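Local coordinates for tubulin-like protein CetZ1 (Haloferax volcanii, PDB 4B46), which controls cell shape as a tubulin-like GTP-binding protein, being essential for the rod-shaped cell type that swims efficiently, at residues I289-A300 against Q321-Y332. Sequence-based numbering, arbitrary orientation.
Sequences IEGAERALLVLA and QTGSMEVRGGDY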
ATOM      1  N   ILE A 289       7.025  10.306  13.720  1.00 23.28           N
ATOM      2  CA  ILE A 289       6.754  11.046  12.493  1.00 20.78           C
ATOM      3  C   ILE A 289       7.771  12.166  12.302  1.00 22.08           C
ATOM      4  O   ILE A 289       7.927  12.691  11.203  1.00 22.38           O
ATOM      5  CB  ILE A 289       5.300  11.583  12.453  1.00 24.74           C
ATOM      6  CG1 ILE A 289       5.093  12.681  13.496  1.00 23.99           C
ATOM      7  CG2 ILE A 289       4.307  10.434  12.665  1.00 22.05           C
ATOM      8  CD1 ILE A 289       3.684  13.248  13.509  1.00 24.81           C
ATOM      9  N   GLU A 290       8.472  12.518  13.374  1.00 21.41           N
ATOM     10  CA  GLU A 290       9.564  13.476  13.275  1.00 25.63           C
ATOM     11  C   GLU A 290      10.641  12.916  12.335  1.00 27.95           C
ATOM     12  O   GLU A 290      10.984  11.735  12.390  1.00 24.31           O
ATOM     13  CB  GLU A 290      10.142  13.773  14.661  1.00 27.19           C
ATOM     14  CG  GLU A 290      11.216  14.848  14.681  1.00 41.73           C
ATOM     15  CD  GLU A 290      10.668  16.245  14.437  1.00 57.89           C
ATOM     16  OE1 GLU A 290       9.489  16.496  14.772  1.00 64.15           O
ATOM     17  OE2 GLU A 290      11.421  17.096  13.915  1.00 64.19           O
ATOM     18  N   GLY A 291      11.152  13.752  11.444  1.00 24.47           N
ATOM     19  CA  GLY A 291      12.194  13.308  10.537  1.00 30.39           C
ATOM     20  C   GLY A 291      11.733  12.757   9.195  1.00 30.23           C
ATOM     21  O   GLY A 291      12.569  12.401   8.366  1.00 29.33           O
ATOM     22  N   ALA A 292      10.420  12.661   8.980  1.00 24.09           N
ATOM     23  CA  ALA A 292       9.898  12.264   7.673  1.00 19.23           C
ATOM     24  C   ALA A 292      10.391  13.264   6.636  1.00 21.84           C
ATOM     25  O   ALA A 292      10.554  14.446   6.931  1.00 22.26           O
ATOM     26  CB  ALA A 292       8.382  12.214   7.683  1.00 20.05           C
ATOM     27  N   GLU A 293      10.649  12.788   5.426  1.00 23.93           N
ATOM     28  CA  GLU A 293      11.222  13.647   4.394  1.00 20.84           C
ATOM     29  C   GLU A 293      10.179  14.604   3.812  1.00 18.17           C
ATOM     30  O   GLU A 293      10.435  15.793   3.644  1.00 20.05           O
ATOM     31  CB  GLU A 293      11.830  12.777   3.287  1.00 28.54           C
ATOM     32  CG  GLU A 293      12.644  13.536   2.256  1.00 36.25           C
ATOM     33  CD  GLU A 293      13.293  12.610   1.238  1.00 42.50           C
ATOM     34  OE1 GLU A 293      13.310  11.379   1.469  1.00 36.27           O
ATOM     35  OE2 GLU A 293      13.784  13.119   0.208  1.00 47.14           O
ATOM     36  N   ARG A 294       9.003  14.078   3.494  1.00 19.19           N
ATOM     37  CA  ARG A 294       7.951  14.881   2.885  1.00 17.18           C
ATOM     38  C   ARG A 294       6.625  14.389   3.424  1.00 22.60           C
ATOM     39  O   ARG A 294       6.493  13.214   3.748  1.00 18.36           O
ATOM     40  CB  ARG A 294       7.965  14.729   1.360  1.00 17.04           C
ATOM     41  CG  ARG A 294       9.227  15.220   0.685  1.00 18.81           C
ATOM     42  CD  ARG A 294       9.080  15.112  -0.836  1.00 21.41           C
ATOM     43  NE  ARG A 294      10.110  15.879  -1.533  1.00 28.01           N
ATOM     44  CZ  ARG A 294      11.269  15.375  -1.942  1.00 32.40           C
ATOM     45  NH1 ARG A 294      11.552  14.094  -1.731  1.00 33.05           N
ATOM     46  NH2 ARG A 294      12.144  16.150  -2.566  1.00 27.32           N
ATOM     47  N   ALA A 295       5.653  15.292   3.528  1.00 18.79           N
ATOM     48  CA  ALA A 295       4.332  14.949   4.040  1.00 13.82           C
ATOM     49  C   ALA A 295       3.264  15.472   3.092  1.00 14.41           C
ATOM     50  O   ALA A 295       3.436  16.515   2.461  1.00 16.10           O
ATOM     51  CB  ALA A 295       4.127  15.539   5.441  1.00 15.76           C
ATOM     52  N   LEU A 296       2.162  14.742   2.996  1.00 14.21           N
ATOM     53  CA  LEU A 296       1.028  15.176   2.208  1.00 15.84           C
ATOM     54  C   LEU A 296      -0.219  14.960   3.029  1.00 15.47           C
ATOM     55  O   LEU A 296      -0.464  13.859   3.514  1.00 14.53           O
ATOM     56  CB  LEU A 296       0.924  14.370   0.915  1.00 15.12           C
ATOM     57  CG  LEU A 296      -0.358  14.556   0.102  1.00 15.33           C
ATOM     58  CD1 LEU A 296      -0.500  15.987  -0.464  1.00 21.05           C
ATOM     59  CD2 LEU A 296      -0.433  13.532  -1.043  1.00 17.81           C
ATOM     60  N   LEU A 297      -0.999  16.020   3.183  1.00 15.91           N
ATOM     61  CA  LEU A 297      -2.263  15.965   3.890  1.00 20.02           C
ATOM     62  C   LEU A 297      -3.388  15.882   2.874  1.00 17.87           C
ATOM     63  O   LEU A 297      -3.423  16.644   1.907  1.00 17.38           O
ATOM     64  CB  LEU A 297      -2.436  17.223   4.757  1.00 14.46           C
ATOM     65  CG  LEU A 297      -3.799  17.412   5.409  1.00 20.07           C
ATOM     66  CD1 LEU A 297      -4.114  16.240   6.332  1.00 19.14           C
ATOM     67  CD2 LEU A 297      -3.844  18.743   6.183  1.00 20.51           C
ATOM     68  N   VAL A 298      -4.311  14.958   3.098  1.00 21.02           N
ATOM     69  CA  VAL A 298      -5.456  14.814   2.225  1.00 21.72           C
ATOM     70  C   VAL A 298      -6.738  14.811   3.046  1.00 20.24           C
ATOM     71  O   VAL A 298      -6.904  13.982   3.945  1.00 19.34           O
ATOM     72  CB  VAL A 298      -5.373  13.504   1.412  1.00 24.63           C
ATOM     73  CG1 VAL A 298      -6.617  13.337   0.547  1.00 28.08           C
ATOM     74  CG2 VAL A 298      -4.115  13.486   0.550  1.00 24.95           C
ATOM     75  N   LEU A 299      -7.638  15.740   2.739  1.00 21.55           N
ATOM     76  CA  LEU A 299      -8.964  15.780   3.358  1.00 21.53           C
ATOM     77  C   LEU A 299     -10.007  15.352   2.336  1.00 25.32           C
ATOM     78  O   LEU A 299     -10.082  15.914   1.263  1.00 28.19           O
ATOM     79  CB  LEU A 299      -9.295  17.191   3.849  1.00 24.17           C
ATOM     80  CG  LEU A 299      -8.965  17.572   5.290  1.00 28.67           C
ATOM     81  CD1 LEU A 299      -9.771  16.734   6.276  1.00 32.39           C
ATOM     82  CD2 LEU A 299      -7.489  17.420   5.555  1.00 28.53           C
ATOM     83  N   ALA A 300     -10.818  14.356   2.662  1.00 27.59           N
ATOM     84  CA  ALA A 300     -11.841  13.897   1.733  1.00 23.70           C
ATOM     85  C   ALA A 300     -13.209  14.004   2.375  1.00 31.05           C
ATOM     86  O   ALA A 300     -13.399  13.600   3.520  1.00 32.93           O
ATOM     87  CB  ALA A 300     -11.565  12.462   1.307  1.00 23.20           C
ATOM     88  N   GLN A 321       5.124  19.135  13.763  1.00 21.31           N
ATOM     89  CA  GLN A 321       5.228  17.806  14.343  1.00 23.46           C
ATOM     90  C   GLN A 321       6.256  16.914  13.651  1.00 24.41           C
ATOM     91  O   GLN A 321       6.667  15.900  14.204  1.00 27.88           O
ATOM     92  CB  GLN A 321       3.862  17.113  14.309  1.00 21.90           C
ATOM     93  CG  GLN A 321       2.772  17.855  15.072  1.00 22.13           C
ATOM     94  CD  GLN A 321       3.027  17.891  16.566  1.00 24.88           C
ATOM     95  OE1 GLN A 321       3.496  16.917  17.145  1.00 26.73           O
ATOM     96  NE2 GLN A 321       2.719  19.019  17.195  1.00 26.99           N
ATOM     97  N   THR A 322       6.657  17.271  12.436  1.00 19.12           N
ATOM     98  CA  THR A 322       7.498  16.372  11.636  1.00 15.77           C
ATOM     99  C   THR A 322       8.858  16.962  11.300  1.00 24.08           C
ATOM    100  O   THR A 322       9.834  16.229  11.146  1.00 21.83           O
ATOM    101  CB  THR A 322       6.823  15.987  10.307  1.00 21.96           C
ATOM    102  OG1 THR A 322       6.567  17.182   9.543  1.00 21.18           O
ATOM    103  CG2 THR A 322       5.510  15.241  10.558  1.00 16.56           C
ATOM    104  N   GLY A 323       8.914  18.285  11.163  1.00 21.53           N
ATOM    105  CA  GLY A 323      10.085  18.938  10.604  1.00 24.15           C
ATOM    106  C   GLY A 323      10.312  18.581   9.137  1.00 26.58           C
ATOM    107  O   GLY A 323      11.424  18.723   8.624  1.00 29.06           O
ATOM    108  N   SER A 324       9.268  18.111   8.457  1.00 19.02           N
ATOM    109  CA  SER A 324       9.398  17.709   7.046  1.00 16.62           C
ATOM    110  C   SER A 324       9.916  18.823   6.150  1.00 23.67           C
ATOM    111  O   SER A 324       9.608  20.003   6.345  1.00 20.68           O
ATOM    112  CB  SER A 324       8.075  17.182   6.476  1.00 20.42           C
ATOM    113  OG  SER A 324       7.694  15.965   7.096  1.00 30.60           O
ATOM    114  N   MET A 325      10.697  18.421   5.155  1.00 31.92           N
ATOM    115  CA  MET A 325      11.246  19.333   4.163  1.00 32.80           C
ATOM    116  C   MET A 325      10.130  20.086   3.432  1.00 31.50           C
ATOM    117  O   MET A 325      10.231  21.288   3.180  1.00 29.24           O
ATOM    118  CB  MET A 325      12.079  18.529   3.170  1.00 27.94           C
ATOM    119  CG  MET A 325      13.009  19.323   2.275  1.00 38.69           C
ATOM    120  SD  MET A 325      13.580  18.253   0.931  1.00 67.46           S
ATOM    121  CE  MET A 325      14.955  19.196   0.280  1.00 71.94           C
ATOM    122  N   GLU A 326       9.063  19.368   3.099  1.00 29.12           N
ATOM    123  CA  GLU A 326       7.956  19.925   2.328  1.00 22.24           C
ATOM    124  C   GLU A 326       6.654  19.376   2.885  1.00 21.60           C
ATOM    125  O   GLU A 326       6.581  18.205   3.244  1.00 18.27           O
ATOM    126  CB  GLU A 326       8.100  19.524   0.849  1.00 18.19           C
ATOM    127  CG  GLU A 326       9.346  20.094   0.201  1.00 21.40           C
ATOM    128  CD  GLU A 326       9.696  19.444  -1.127  1.00 26.70           C
ATOM    129  OE1 GLU A 326       8.948  18.554  -1.593  1.00 25.70           O
ATOM    130  OE2 GLU A 326      10.739  19.829  -1.699  1.00 29.64           O
ATOM    131  N   VAL A 327       5.635  20.217   3.007  1.00 20.20           N
ATOM    132  CA  VAL A 327       4.334  19.728   3.442  1.00 15.12           C
ATOM    133  C   VAL A 327       3.266  20.200   2.480  1.00 21.45           C
ATOM    134  O   VAL A 327       2.964  21.395   2.412  1.00 20.16           O
ATOM    135  CB  VAL A 327       3.958  20.179   4.873  1.00 24.95           C
ATOM    136  CG1 VAL A 327       2.574  19.626   5.243  1.00 16.71           C
ATOM    137  CG2 VAL A 327       5.008  19.722   5.894  1.00 20.81           C
ATOM    138  N   ARG A 328       2.708  19.258   1.729  1.00 18.44           N
ATOM    139  CA  ARG A 328       1.675  19.572   0.766  1.00 19.52           C
ATOM    140  C   ARG A 328       0.339  19.246   1.403  1.00 16.37           C
ATOM    141  O   ARG A 328       0.265  18.440   2.328  1.00 17.67           O
ATOM    142  CB  ARG A 328       1.871  18.767  -0.524  1.00 19.94           C
ATOM    143  CG  ARG A 328       3.165  19.065  -1.276  1.00 17.49           C
ATOM    144  CD  ARG A 328       3.421  18.010  -2.370  1.00 16.66           C
ATOM    145  NE  ARG A 328       4.416  18.456  -3.343  1.00 16.03           N
ATOM    146  CZ  ARG A 328       5.728  18.360  -3.162  1.00 18.12           C
ATOM    147  NH1 ARG A 328       6.212  17.831  -2.045  1.00 18.24           N
ATOM    148  NH2 ARG A 328       6.562  18.799  -4.094  1.00 20.12           N
ATOM    149  N   GLY A 329      -0.720  19.881   0.917  1.00 20.07           N
ATOM    150  CA  GLY A 329      -2.042  19.617   1.438  1.00 21.40           C
ATOM    151  C   GLY A 329      -3.129  20.023   0.471  1.00 28.43           C
ATOM    152  O   GLY A 329      -3.013  21.038  -0.213  1.00 33.96           O
ATOM    153  N   GLY A 330      -4.188  19.225   0.409  1.00 23.55           N
ATOM    154  CA  GLY A 330      -5.351  19.571  -0.383  1.00 26.02           C
ATOM    155  C   GLY A 330      -6.527  18.699  -0.019  1.00 26.52           C
ATOM    156  O   GLY A 330      -6.462  17.934   0.947  1.00 23.72           O
ATOM    157  N   ASP A 331      -7.609  18.800  -0.782  1.00 27.28           N
ATOM    158  CA  ASP A 331      -8.750  17.933  -0.515  1.00 34.35           C
ATOM    159  C   ASP A 331      -9.294  17.157  -1.707  1.00 32.58           C
ATOM    160  O   ASP A 331      -8.956  17.431  -2.860  1.00 31.45           O
ATOM    161  CB  ASP A 331      -9.880  18.702   0.174  1.00 37.43           C
ATOM    162  CG  ASP A 331     -10.309  19.917  -0.597  1.00 39.07           C
ATOM    163  OD1 ASP A 331     -10.325  19.865  -1.848  1.00 35.22           O
ATOM    164  OD2 ASP A 331     -10.629  20.926   0.060  1.00 41.81           O
ATOM    165  N   TYR A 332     -10.131  16.171  -1.397  1.00 33.88           N
ATOM    166  CA  TYR A 332     -10.918  15.463  -2.392  1.00 36.11           C
ATOM    167  C   TYR A 332     -12.381  15.777  -2.134  1.00 33.59           C
ATOM    168  O   TYR A 332     -13.019  15.135  -1.298  1.00 30.38           O
ATOM    169  CB  TYR A 332     -10.705  13.951  -2.291  1.00 37.42           C
ATOM    170  CG  TYR A 332      -9.398  13.452  -2.852  1.00 37.21           C
ATOM    171  CD1 TYR A 332      -8.900  13.941  -4.056  1.00 42.24           C
ATOM    172  CD2 TYR A 332      -8.668  12.474  -2.189  1.00 35.69           C
ATOM    173  CE1 TYR A 332      -7.697  13.475  -4.578  1.00 41.88           C
ATOM    174  CE2 TYR A 332      -7.463  12.007  -2.699  1.00 44.26           C
ATOM    175  CZ  TYR A 332      -6.984  12.509  -3.892  1.00 44.23           C
ATOM    176  OH  TYR A 332      -5.797  12.035  -4.399  1.00 41.90           O
TER
HETATM  177  O   HOH W   1      11.453  18.707  -3.786  1.00 27.06           O
HETATM  178  O   HOH W   2       4.854  16.364   0.152  1.00 16.71           O
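Arg294 and Glu326 lie side by side, their side chains pointing the same way, and in a salt bridge NE of Arg294 donates to OE1 of Glu326 (2.9 Å, 156° at the hydrogen). The acceptor lies in the guanidinium plane, yet the donor stands above the carboxylate, the two planes being 62° apart. From the other side of that plane, on the anti side and only modestly out of it, comes Arg328 NH1, also 2.9 Å from Glu326 OE1, so one oxygen is gripped by two arginines. Glu293 OE2 extends the network to Arg294 NH1, and a water joins Arg294 NH2 to Glu326 OE2. Replacing Arg294 by alanine would remove the guanidinium and is likely to leave Glu293 without this charge mate and Glu326 OE1 with Arg328 alone of the two arginines. On the same face, with CG anti to the backbone N (chi1 170°), Leu296 brings CD1 onto Arg328 CB (3.7 Å). Farther along, Val298 CG1 packs obliquely on the Tyr332 ring.

Backbone hydrogen bonds between the parallel strands set this register, from Ala295 N to Glu326 O through to Tyr332 N to Leu299 O (2.7 Å). Ahead of them, Gly291 N donates to Thr322 O (2.8 Å), tying a type II turn to the helix end. Helix 308-322 packs through Ile318 against Ala295 and Leu297, and strand 339-347 flanks strand 294-301. The arrangement is a beta-alpha-beta crossover in the C-terminal domain of the tubulin-like fold, with strand 326-333 outermost.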